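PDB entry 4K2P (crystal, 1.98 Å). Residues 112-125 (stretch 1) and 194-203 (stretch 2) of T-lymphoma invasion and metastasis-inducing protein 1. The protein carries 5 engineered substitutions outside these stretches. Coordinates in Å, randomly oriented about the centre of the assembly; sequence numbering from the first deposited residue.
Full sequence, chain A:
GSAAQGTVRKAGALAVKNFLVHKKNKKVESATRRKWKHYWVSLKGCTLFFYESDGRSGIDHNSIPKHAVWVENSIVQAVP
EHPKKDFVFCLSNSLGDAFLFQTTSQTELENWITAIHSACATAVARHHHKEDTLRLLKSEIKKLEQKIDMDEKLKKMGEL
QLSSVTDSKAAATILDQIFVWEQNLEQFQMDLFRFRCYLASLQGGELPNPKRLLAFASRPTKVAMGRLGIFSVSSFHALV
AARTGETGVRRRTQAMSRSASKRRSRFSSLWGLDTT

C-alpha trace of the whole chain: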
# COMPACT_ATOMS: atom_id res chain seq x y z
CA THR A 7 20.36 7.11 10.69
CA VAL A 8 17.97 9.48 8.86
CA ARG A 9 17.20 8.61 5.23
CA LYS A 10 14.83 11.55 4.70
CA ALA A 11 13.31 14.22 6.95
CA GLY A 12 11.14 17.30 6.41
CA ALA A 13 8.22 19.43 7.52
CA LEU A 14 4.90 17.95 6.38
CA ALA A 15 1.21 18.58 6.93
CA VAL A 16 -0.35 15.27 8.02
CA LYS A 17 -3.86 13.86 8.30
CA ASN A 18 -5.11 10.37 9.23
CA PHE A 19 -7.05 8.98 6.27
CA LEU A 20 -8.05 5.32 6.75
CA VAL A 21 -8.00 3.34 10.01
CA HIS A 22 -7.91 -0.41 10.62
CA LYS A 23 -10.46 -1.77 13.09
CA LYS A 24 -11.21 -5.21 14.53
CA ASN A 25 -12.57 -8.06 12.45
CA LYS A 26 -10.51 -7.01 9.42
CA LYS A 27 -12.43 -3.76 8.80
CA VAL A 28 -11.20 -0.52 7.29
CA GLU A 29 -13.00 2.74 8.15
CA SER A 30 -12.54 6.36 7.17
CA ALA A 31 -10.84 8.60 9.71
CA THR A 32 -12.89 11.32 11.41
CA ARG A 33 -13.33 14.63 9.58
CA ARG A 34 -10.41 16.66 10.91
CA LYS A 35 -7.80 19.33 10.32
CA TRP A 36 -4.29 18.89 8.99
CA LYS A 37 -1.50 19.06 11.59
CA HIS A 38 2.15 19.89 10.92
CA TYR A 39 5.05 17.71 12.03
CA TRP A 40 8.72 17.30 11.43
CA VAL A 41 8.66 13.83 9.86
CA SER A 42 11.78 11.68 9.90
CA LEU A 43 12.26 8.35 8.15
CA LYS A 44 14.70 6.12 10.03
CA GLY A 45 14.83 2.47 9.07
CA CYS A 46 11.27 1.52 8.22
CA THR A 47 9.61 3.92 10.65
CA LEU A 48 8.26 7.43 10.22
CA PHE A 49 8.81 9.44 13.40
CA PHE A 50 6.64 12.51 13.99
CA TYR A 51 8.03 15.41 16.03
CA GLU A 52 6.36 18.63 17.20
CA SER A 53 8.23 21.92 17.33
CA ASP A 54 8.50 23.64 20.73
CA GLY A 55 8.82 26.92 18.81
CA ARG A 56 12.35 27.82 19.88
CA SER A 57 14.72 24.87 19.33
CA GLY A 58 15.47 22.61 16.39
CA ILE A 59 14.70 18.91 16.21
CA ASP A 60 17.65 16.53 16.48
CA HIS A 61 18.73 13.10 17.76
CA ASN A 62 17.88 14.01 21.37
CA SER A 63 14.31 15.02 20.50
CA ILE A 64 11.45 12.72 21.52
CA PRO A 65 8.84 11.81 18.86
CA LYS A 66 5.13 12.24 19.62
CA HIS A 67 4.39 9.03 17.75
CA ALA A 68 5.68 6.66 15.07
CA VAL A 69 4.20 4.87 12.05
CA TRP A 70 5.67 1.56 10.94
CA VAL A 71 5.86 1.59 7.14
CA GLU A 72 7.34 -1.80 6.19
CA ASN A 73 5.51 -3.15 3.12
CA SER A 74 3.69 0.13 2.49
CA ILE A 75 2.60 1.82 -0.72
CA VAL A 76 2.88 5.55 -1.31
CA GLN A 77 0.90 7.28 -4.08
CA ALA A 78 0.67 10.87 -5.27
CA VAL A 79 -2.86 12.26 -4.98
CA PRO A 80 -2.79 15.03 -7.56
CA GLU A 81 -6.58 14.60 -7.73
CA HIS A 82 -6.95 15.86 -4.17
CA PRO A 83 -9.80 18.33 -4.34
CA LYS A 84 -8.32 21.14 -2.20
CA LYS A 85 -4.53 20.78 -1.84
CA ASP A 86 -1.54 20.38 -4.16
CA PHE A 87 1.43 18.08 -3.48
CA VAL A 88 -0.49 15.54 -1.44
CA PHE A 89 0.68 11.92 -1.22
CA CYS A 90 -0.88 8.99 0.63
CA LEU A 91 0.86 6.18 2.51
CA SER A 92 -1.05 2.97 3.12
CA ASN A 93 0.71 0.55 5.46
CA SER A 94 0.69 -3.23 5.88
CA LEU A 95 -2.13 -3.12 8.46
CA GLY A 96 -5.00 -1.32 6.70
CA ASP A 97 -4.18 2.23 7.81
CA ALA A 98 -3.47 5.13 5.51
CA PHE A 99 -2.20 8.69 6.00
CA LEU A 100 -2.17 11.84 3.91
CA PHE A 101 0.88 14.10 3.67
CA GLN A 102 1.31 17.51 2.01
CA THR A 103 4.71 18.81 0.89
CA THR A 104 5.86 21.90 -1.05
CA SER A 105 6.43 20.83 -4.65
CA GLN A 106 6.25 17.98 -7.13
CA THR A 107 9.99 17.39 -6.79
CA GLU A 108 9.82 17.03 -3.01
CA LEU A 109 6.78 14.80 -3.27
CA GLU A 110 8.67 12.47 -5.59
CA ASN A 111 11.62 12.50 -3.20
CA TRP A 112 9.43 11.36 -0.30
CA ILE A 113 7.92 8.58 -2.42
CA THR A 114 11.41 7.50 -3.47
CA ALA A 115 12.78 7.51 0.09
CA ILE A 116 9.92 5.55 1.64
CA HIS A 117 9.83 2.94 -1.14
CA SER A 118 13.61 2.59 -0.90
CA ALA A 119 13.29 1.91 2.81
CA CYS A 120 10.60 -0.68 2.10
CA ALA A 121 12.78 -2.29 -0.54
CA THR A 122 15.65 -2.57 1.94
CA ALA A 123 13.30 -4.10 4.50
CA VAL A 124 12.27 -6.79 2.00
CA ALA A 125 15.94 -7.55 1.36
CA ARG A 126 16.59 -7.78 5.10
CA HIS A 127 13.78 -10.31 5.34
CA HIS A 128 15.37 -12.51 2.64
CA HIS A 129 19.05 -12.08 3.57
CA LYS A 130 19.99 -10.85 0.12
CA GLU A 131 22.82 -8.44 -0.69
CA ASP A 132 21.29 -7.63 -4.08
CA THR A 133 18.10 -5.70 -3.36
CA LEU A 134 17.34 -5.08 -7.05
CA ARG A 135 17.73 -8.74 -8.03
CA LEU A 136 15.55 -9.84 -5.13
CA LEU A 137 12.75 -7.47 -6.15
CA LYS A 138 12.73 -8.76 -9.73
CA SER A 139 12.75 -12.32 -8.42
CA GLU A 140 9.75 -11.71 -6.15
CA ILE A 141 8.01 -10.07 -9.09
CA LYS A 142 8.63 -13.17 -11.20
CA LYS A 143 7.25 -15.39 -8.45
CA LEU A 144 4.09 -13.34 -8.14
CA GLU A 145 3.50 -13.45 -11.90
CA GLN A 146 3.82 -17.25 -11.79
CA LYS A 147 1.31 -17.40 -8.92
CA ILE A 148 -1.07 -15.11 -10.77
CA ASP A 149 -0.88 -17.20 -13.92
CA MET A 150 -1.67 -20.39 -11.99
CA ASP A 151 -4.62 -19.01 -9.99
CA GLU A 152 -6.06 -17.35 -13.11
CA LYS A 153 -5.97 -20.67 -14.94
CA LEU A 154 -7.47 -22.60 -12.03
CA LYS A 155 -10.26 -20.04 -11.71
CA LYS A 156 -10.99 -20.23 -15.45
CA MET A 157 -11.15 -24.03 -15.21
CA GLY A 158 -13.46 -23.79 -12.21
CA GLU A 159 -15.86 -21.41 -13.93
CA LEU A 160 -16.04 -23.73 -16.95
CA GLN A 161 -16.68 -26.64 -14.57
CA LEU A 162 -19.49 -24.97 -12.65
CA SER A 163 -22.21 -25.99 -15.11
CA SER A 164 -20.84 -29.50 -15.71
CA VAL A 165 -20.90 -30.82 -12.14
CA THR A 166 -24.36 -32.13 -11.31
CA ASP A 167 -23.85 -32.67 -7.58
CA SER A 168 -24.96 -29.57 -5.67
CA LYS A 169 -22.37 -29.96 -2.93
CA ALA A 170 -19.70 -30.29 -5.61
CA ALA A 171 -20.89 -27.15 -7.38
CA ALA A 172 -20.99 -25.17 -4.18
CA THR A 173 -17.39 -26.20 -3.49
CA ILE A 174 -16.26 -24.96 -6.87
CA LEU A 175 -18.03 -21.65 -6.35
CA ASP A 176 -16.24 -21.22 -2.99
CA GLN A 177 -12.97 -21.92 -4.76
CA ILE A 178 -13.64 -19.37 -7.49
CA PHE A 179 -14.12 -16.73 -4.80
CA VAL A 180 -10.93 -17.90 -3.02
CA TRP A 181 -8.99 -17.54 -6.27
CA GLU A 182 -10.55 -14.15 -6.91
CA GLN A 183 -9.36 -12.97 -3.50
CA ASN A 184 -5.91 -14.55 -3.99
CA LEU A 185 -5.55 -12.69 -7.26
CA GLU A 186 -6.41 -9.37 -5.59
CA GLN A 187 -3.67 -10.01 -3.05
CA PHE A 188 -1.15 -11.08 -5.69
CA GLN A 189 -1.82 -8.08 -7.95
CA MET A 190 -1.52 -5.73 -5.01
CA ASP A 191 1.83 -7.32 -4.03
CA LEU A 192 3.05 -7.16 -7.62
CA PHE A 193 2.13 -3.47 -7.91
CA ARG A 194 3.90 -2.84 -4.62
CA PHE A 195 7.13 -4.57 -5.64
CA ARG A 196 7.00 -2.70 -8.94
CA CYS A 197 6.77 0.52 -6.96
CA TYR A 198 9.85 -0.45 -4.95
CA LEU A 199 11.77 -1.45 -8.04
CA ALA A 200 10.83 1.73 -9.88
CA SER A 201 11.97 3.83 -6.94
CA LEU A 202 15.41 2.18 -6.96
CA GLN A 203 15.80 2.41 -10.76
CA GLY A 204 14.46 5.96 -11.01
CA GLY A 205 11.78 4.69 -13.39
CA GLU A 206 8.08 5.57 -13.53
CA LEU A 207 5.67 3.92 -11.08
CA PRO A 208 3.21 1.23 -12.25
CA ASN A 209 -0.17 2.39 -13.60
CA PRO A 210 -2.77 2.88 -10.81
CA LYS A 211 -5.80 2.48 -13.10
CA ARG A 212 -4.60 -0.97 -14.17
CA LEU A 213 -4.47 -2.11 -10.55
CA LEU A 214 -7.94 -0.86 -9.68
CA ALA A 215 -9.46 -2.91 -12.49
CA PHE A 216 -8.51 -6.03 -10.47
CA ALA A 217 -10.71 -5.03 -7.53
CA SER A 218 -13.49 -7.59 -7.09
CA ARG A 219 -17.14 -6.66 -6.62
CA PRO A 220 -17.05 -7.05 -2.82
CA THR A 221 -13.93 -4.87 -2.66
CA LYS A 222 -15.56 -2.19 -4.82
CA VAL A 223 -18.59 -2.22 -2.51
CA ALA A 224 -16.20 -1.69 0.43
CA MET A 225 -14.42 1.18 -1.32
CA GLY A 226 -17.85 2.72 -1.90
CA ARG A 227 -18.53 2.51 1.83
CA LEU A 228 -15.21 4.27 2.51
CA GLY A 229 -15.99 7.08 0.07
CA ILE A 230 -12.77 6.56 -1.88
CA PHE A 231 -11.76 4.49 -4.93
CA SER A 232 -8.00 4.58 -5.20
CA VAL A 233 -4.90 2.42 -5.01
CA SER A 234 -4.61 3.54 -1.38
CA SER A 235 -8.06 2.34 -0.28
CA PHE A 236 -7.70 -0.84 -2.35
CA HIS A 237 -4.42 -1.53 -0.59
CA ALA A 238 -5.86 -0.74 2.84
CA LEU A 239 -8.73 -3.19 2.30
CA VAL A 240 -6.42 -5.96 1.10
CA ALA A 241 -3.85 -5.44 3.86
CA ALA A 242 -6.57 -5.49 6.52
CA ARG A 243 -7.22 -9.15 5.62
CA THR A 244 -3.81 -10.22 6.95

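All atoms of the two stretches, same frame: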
# COMPACT_ATOMS: atom_id res chain seq x y z
N TRP A 112 9.99 12.08 -1.44
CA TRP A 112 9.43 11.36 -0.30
C TRP A 112 8.99 9.97 -0.74
O TRP A 112 9.21 8.99 -0.03
CB TRP A 112 8.25 12.14 0.30
CG TRP A 112 8.65 13.09 1.38
CD1 TRP A 112 8.69 14.47 1.32
CD2 TRP A 112 9.09 12.75 2.70
NE1 TRP A 112 9.13 14.99 2.52
CE2 TRP A 112 9.38 13.95 3.38
CE3 TRP A 112 9.26 11.53 3.37
CZ2 TRP A 112 9.82 13.97 4.70
CZ3 TRP A 112 9.72 11.56 4.68
CH2 TRP A 112 9.99 12.77 5.33
N ILE A 113 8.38 9.87 -1.92
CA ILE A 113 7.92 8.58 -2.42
C ILE A 113 9.13 7.68 -2.63
O ILE A 113 9.12 6.51 -2.26
CB ILE A 113 7.12 8.72 -3.74
CG1 ILE A 113 5.76 9.37 -3.43
CG2 ILE A 113 6.91 7.36 -4.39
CD1 ILE A 113 4.88 9.59 -4.63
N THR A 114 10.20 8.25 -3.18
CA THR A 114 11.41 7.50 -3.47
C THR A 114 12.05 7.01 -2.18
O THR A 114 12.46 5.85 -2.10
CB THR A 114 12.40 8.36 -4.25
OG1 THR A 114 11.89 8.57 -5.57
CG2 THR A 114 13.77 7.69 -4.37
N ALA A 115 12.11 7.86 -1.16
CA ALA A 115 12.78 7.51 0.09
C ALA A 115 12.02 6.42 0.84
O ALA A 115 12.63 5.49 1.37
CB ALA A 115 12.94 8.74 0.96
N ILE A 116 10.70 6.51 0.87
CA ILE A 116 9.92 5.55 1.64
C ILE A 116 9.94 4.19 0.95
O ILE A 116 10.09 3.17 1.62
CB ILE A 116 8.48 6.02 1.84
CG1 ILE A 116 8.46 7.27 2.73
CG2 ILE A 116 7.64 4.93 2.51
CD1 ILE A 116 7.16 8.04 2.70
N HIS A 117 9.83 4.18 -0.37
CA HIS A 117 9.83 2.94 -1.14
C HIS A 117 11.20 2.28 -1.07
O HIS A 117 11.31 1.06 -1.06
CB HIS A 117 9.45 3.20 -2.59
CG HIS A 117 7.98 3.35 -2.80
ND1 HIS A 117 7.42 3.80 -3.97
CD2 HIS A 117 6.94 3.11 -1.96
CE1 HIS A 117 6.11 3.83 -3.85
NE2 HIS A 117 5.79 3.41 -2.64
N SER A 118 12.25 3.10 -1.01
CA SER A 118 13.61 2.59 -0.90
C SER A 118 13.79 1.88 0.43
O SER A 118 14.43 0.85 0.51
CB SER A 118 14.63 3.71 -1.04
OG SER A 118 14.75 4.12 -2.38
N ALA A 119 13.23 2.48 1.48
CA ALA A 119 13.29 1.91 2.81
C ALA A 119 12.55 0.57 2.82
O ALA A 119 13.00 -0.38 3.43
CB ALA A 119 12.69 2.86 3.83
N CYS A 120 11.39 0.53 2.17
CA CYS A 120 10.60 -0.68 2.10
C CYS A 120 11.34 -1.77 1.34
O CYS A 120 11.29 -2.94 1.69
CB CYS A 120 9.24 -0.41 1.44
SG CYS A 120 8.13 0.53 2.50
N ALA A 121 12.06 -1.36 0.30
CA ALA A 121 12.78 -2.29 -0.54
C ALA A 121 13.90 -2.93 0.27
O ALA A 121 14.14 -4.14 0.18
CB ALA A 121 13.32 -1.58 -1.77
N THR A 122 14.58 -2.11 1.07
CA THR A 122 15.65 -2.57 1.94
C THR A 122 15.10 -3.52 3.00
O THR A 122 15.76 -4.49 3.36
CB THR A 122 16.37 -1.39 2.66
OG1 THR A 122 16.98 -0.53 1.69
CG2 THR A 122 17.46 -1.90 3.60
N ALA A 123 13.90 -3.25 3.49
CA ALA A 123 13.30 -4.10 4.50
C ALA A 123 13.00 -5.49 3.93
O ALA A 123 13.16 -6.50 4.60
CB ALA A 123 12.04 -3.46 5.06
N VAL A 124 12.54 -5.53 2.67
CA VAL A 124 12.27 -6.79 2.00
C VAL A 124 13.56 -7.58 1.86
O VAL A 124 13.58 -8.80 2.06
CB VAL A 124 11.64 -6.55 0.60
CG1 VAL A 124 11.55 -7.85 -0.19
CG2 VAL A 124 10.26 -5.94 0.75
N ALA A 125 14.65 -6.89 1.54
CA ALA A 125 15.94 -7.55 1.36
C ALA A 125 16.44 -8.11 2.68
O ALA A 125 17.02 -9.20 2.73
CB ALA A 125 16.95 -6.60 0.76
N ARG A 194 3.07 -3.35 -5.70
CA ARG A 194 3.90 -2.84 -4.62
C ARG A 194 5.38 -3.07 -4.91
O ARG A 194 6.20 -2.16 -4.75
CB ARG A 194 3.50 -3.49 -3.30
CG ARG A 194 4.28 -2.98 -2.11
CD ARG A 194 3.55 -3.24 -0.80
NE ARG A 194 3.32 -4.67 -0.56
CZ ARG A 194 4.24 -5.51 -0.10
NH1 ARG A 194 5.47 -5.09 0.14
NH2 ARG A 194 3.94 -6.79 0.09
N PHE A 195 5.74 -4.27 -5.34
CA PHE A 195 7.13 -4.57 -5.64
C PHE A 195 7.58 -3.77 -6.85
O PHE A 195 8.73 -3.36 -6.93
CB PHE A 195 7.35 -6.07 -5.87
CG PHE A 195 7.39 -6.86 -4.60
CD1 PHE A 195 8.45 -6.71 -3.71
CD2 PHE A 195 6.40 -7.76 -4.28
CE1 PHE A 195 8.50 -7.43 -2.54
CE2 PHE A 195 6.45 -8.49 -3.10
CZ PHE A 195 7.50 -8.32 -2.23
N ARG A 196 6.66 -3.52 -7.78
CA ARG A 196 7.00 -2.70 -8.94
C ARG A 196 7.20 -1.24 -8.55
O ARG A 196 7.95 -0.52 -9.19
CB ARG A 196 5.91 -2.82 -10.00
CG ARG A 196 6.03 -4.07 -10.83
CD ARG A 196 4.90 -4.20 -11.83
NE ARG A 196 5.09 -5.38 -12.67
CZ ARG A 196 4.11 -6.04 -13.29
NH1 ARG A 196 2.85 -5.66 -13.15
NH2 ARG A 196 4.41 -7.09 -14.03
N CYS A 197 6.54 -0.82 -7.48
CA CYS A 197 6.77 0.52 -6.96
C CYS A 197 8.17 0.60 -6.37
O CYS A 197 8.89 1.58 -6.60
CB CYS A 197 5.73 0.88 -5.90
SG CYS A 197 4.13 1.36 -6.55
N TYR A 198 8.54 -0.42 -5.60
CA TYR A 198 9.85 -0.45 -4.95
C TYR A 198 10.96 -0.47 -5.98
O TYR A 198 11.96 0.24 -5.86
CB TYR A 198 9.99 -1.69 -4.06
CG TYR A 198 9.02 -1.77 -2.91
CD1 TYR A 198 8.16 -0.72 -2.59
CD2 TYR A 198 8.97 -2.91 -2.13
CE1 TYR A 198 7.28 -0.82 -1.52
CE2 TYR A 198 8.11 -3.02 -1.07
CZ TYR A 198 7.26 -1.98 -0.77
OH TYR A 198 6.41 -2.12 0.30
N LEU A 199 10.76 -1.28 -7.01
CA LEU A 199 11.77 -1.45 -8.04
C LEU A 199 11.93 -0.16 -8.82
O LEU A 199 13.04 0.24 -9.15
CB LEU A 199 11.39 -2.59 -8.99
CG LEU A 199 12.40 -2.89 -10.10
CD1 LEU A 199 13.76 -3.27 -9.53
CD2 LEU A 199 11.88 -3.97 -11.01
N ALA A 200 10.81 0.50 -9.11
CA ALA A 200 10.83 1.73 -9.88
C ALA A 200 11.57 2.82 -9.11
O ALA A 200 12.32 3.61 -9.68
CB ALA A 200 9.42 2.18 -10.20
N SER A 201 11.37 2.82 -7.80
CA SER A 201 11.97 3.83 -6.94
C SER A 201 13.49 3.65 -6.89
O SER A 201 14.22 4.64 -6.81
CB SER A 201 11.35 3.77 -5.55
OG SER A 201 10.04 4.31 -5.56
N LEU A 202 13.97 2.41 -6.91
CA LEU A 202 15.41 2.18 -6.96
C LEU A 202 16.01 2.50 -8.33
O LEU A 202 17.12 3.00 -8.42
CB LEU A 202 15.75 0.74 -6.57
CG LEU A 202 15.56 0.31 -5.12
CD1 LEU A 202 15.96 -1.15 -4.97
CD2 LEU A 202 16.36 1.18 -4.16
N GLN A 203 15.27 2.22 -9.40
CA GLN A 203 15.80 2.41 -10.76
C GLN A 203 15.49 3.79 -11.34
O GLN A 203 15.84 4.08 -12.48
CB GLN A 203 15.23 1.36 -11.71
CG GLN A 203 15.66 -0.06 -11.41
CD GLN A 203 14.96 -1.05 -12.31
OE1 GLN A 203 13.82 -0.84 -12.71
NE2 GLN A 203 15.65 -2.14 -12.66
O HOH W 1 9.90 6.72 -6.95
O HOH W 2 13.18 7.36 -7.84

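Two helices, far apart in sequence, cross at 113° between their N-to-C directions, with axes approaching to 8.4 Å. Their backbones come closest at two places, His117 with Tyr198 and Thr114 with Ser201, where the CA atoms of each pair lie 5.1 Å apart.

The packing centres on Tyr198, whose side chain fits as a knob among His117, Cys120, Ala121 and Val124. Cys120 CB lies over one face of the ring, 3.4 Å from Tyr198 CZ, in a CH-pi contact; the short Cys120 side chain points toward the other helix. Ala121 is smaller still: its CB meets Tyr198 CB at 4.0 Å and Leu202 CD1 at 4.2 Å, so a single methyl group serves two neighbours. The branched Val124 packs against two aromatic rings: CG1 lies 3.9 Å from Phe195 CE1, at the ring edge, and CG2 lies between the rings, 4.1 Å from Tyr198 CE2 and 4.0 Å from Phe195 CE1. The rings of His117 and Tyr198 meet obliquely, their planes at 53° and centroids 5.7 Å apart, and Cys197 CB packs 3.6 Å from His117 CE1.

Direct polar contact across the helices rests on one hydrogen bond, between His117 ND1 and Ser201 OG at 3.1 Å. Ser201 OG lies near the plane of the imidazole, where the nitrogen's lone pair or N-H points, and since both groups can give or accept a proton, the donor is left open.

Beside this bond, water extends the polar link. One water joins Thr114 OG1 (3.0 Å) to Ser201 OG (2.8 Å); a second donates to both Thr114 OG1 (2.9 Å) and the carbonyl Ser201 O (3.1 Å).

Within the helices, polar groups are also satisfied locally. Ser118 OG donates to Thr114 O at 2.9 Å, which suits a buried serine, while Arg194 NH1 donates to Tyr198 OH at 3.1 Å, engaging the phenol's polar end while its ring packs against apolar groups.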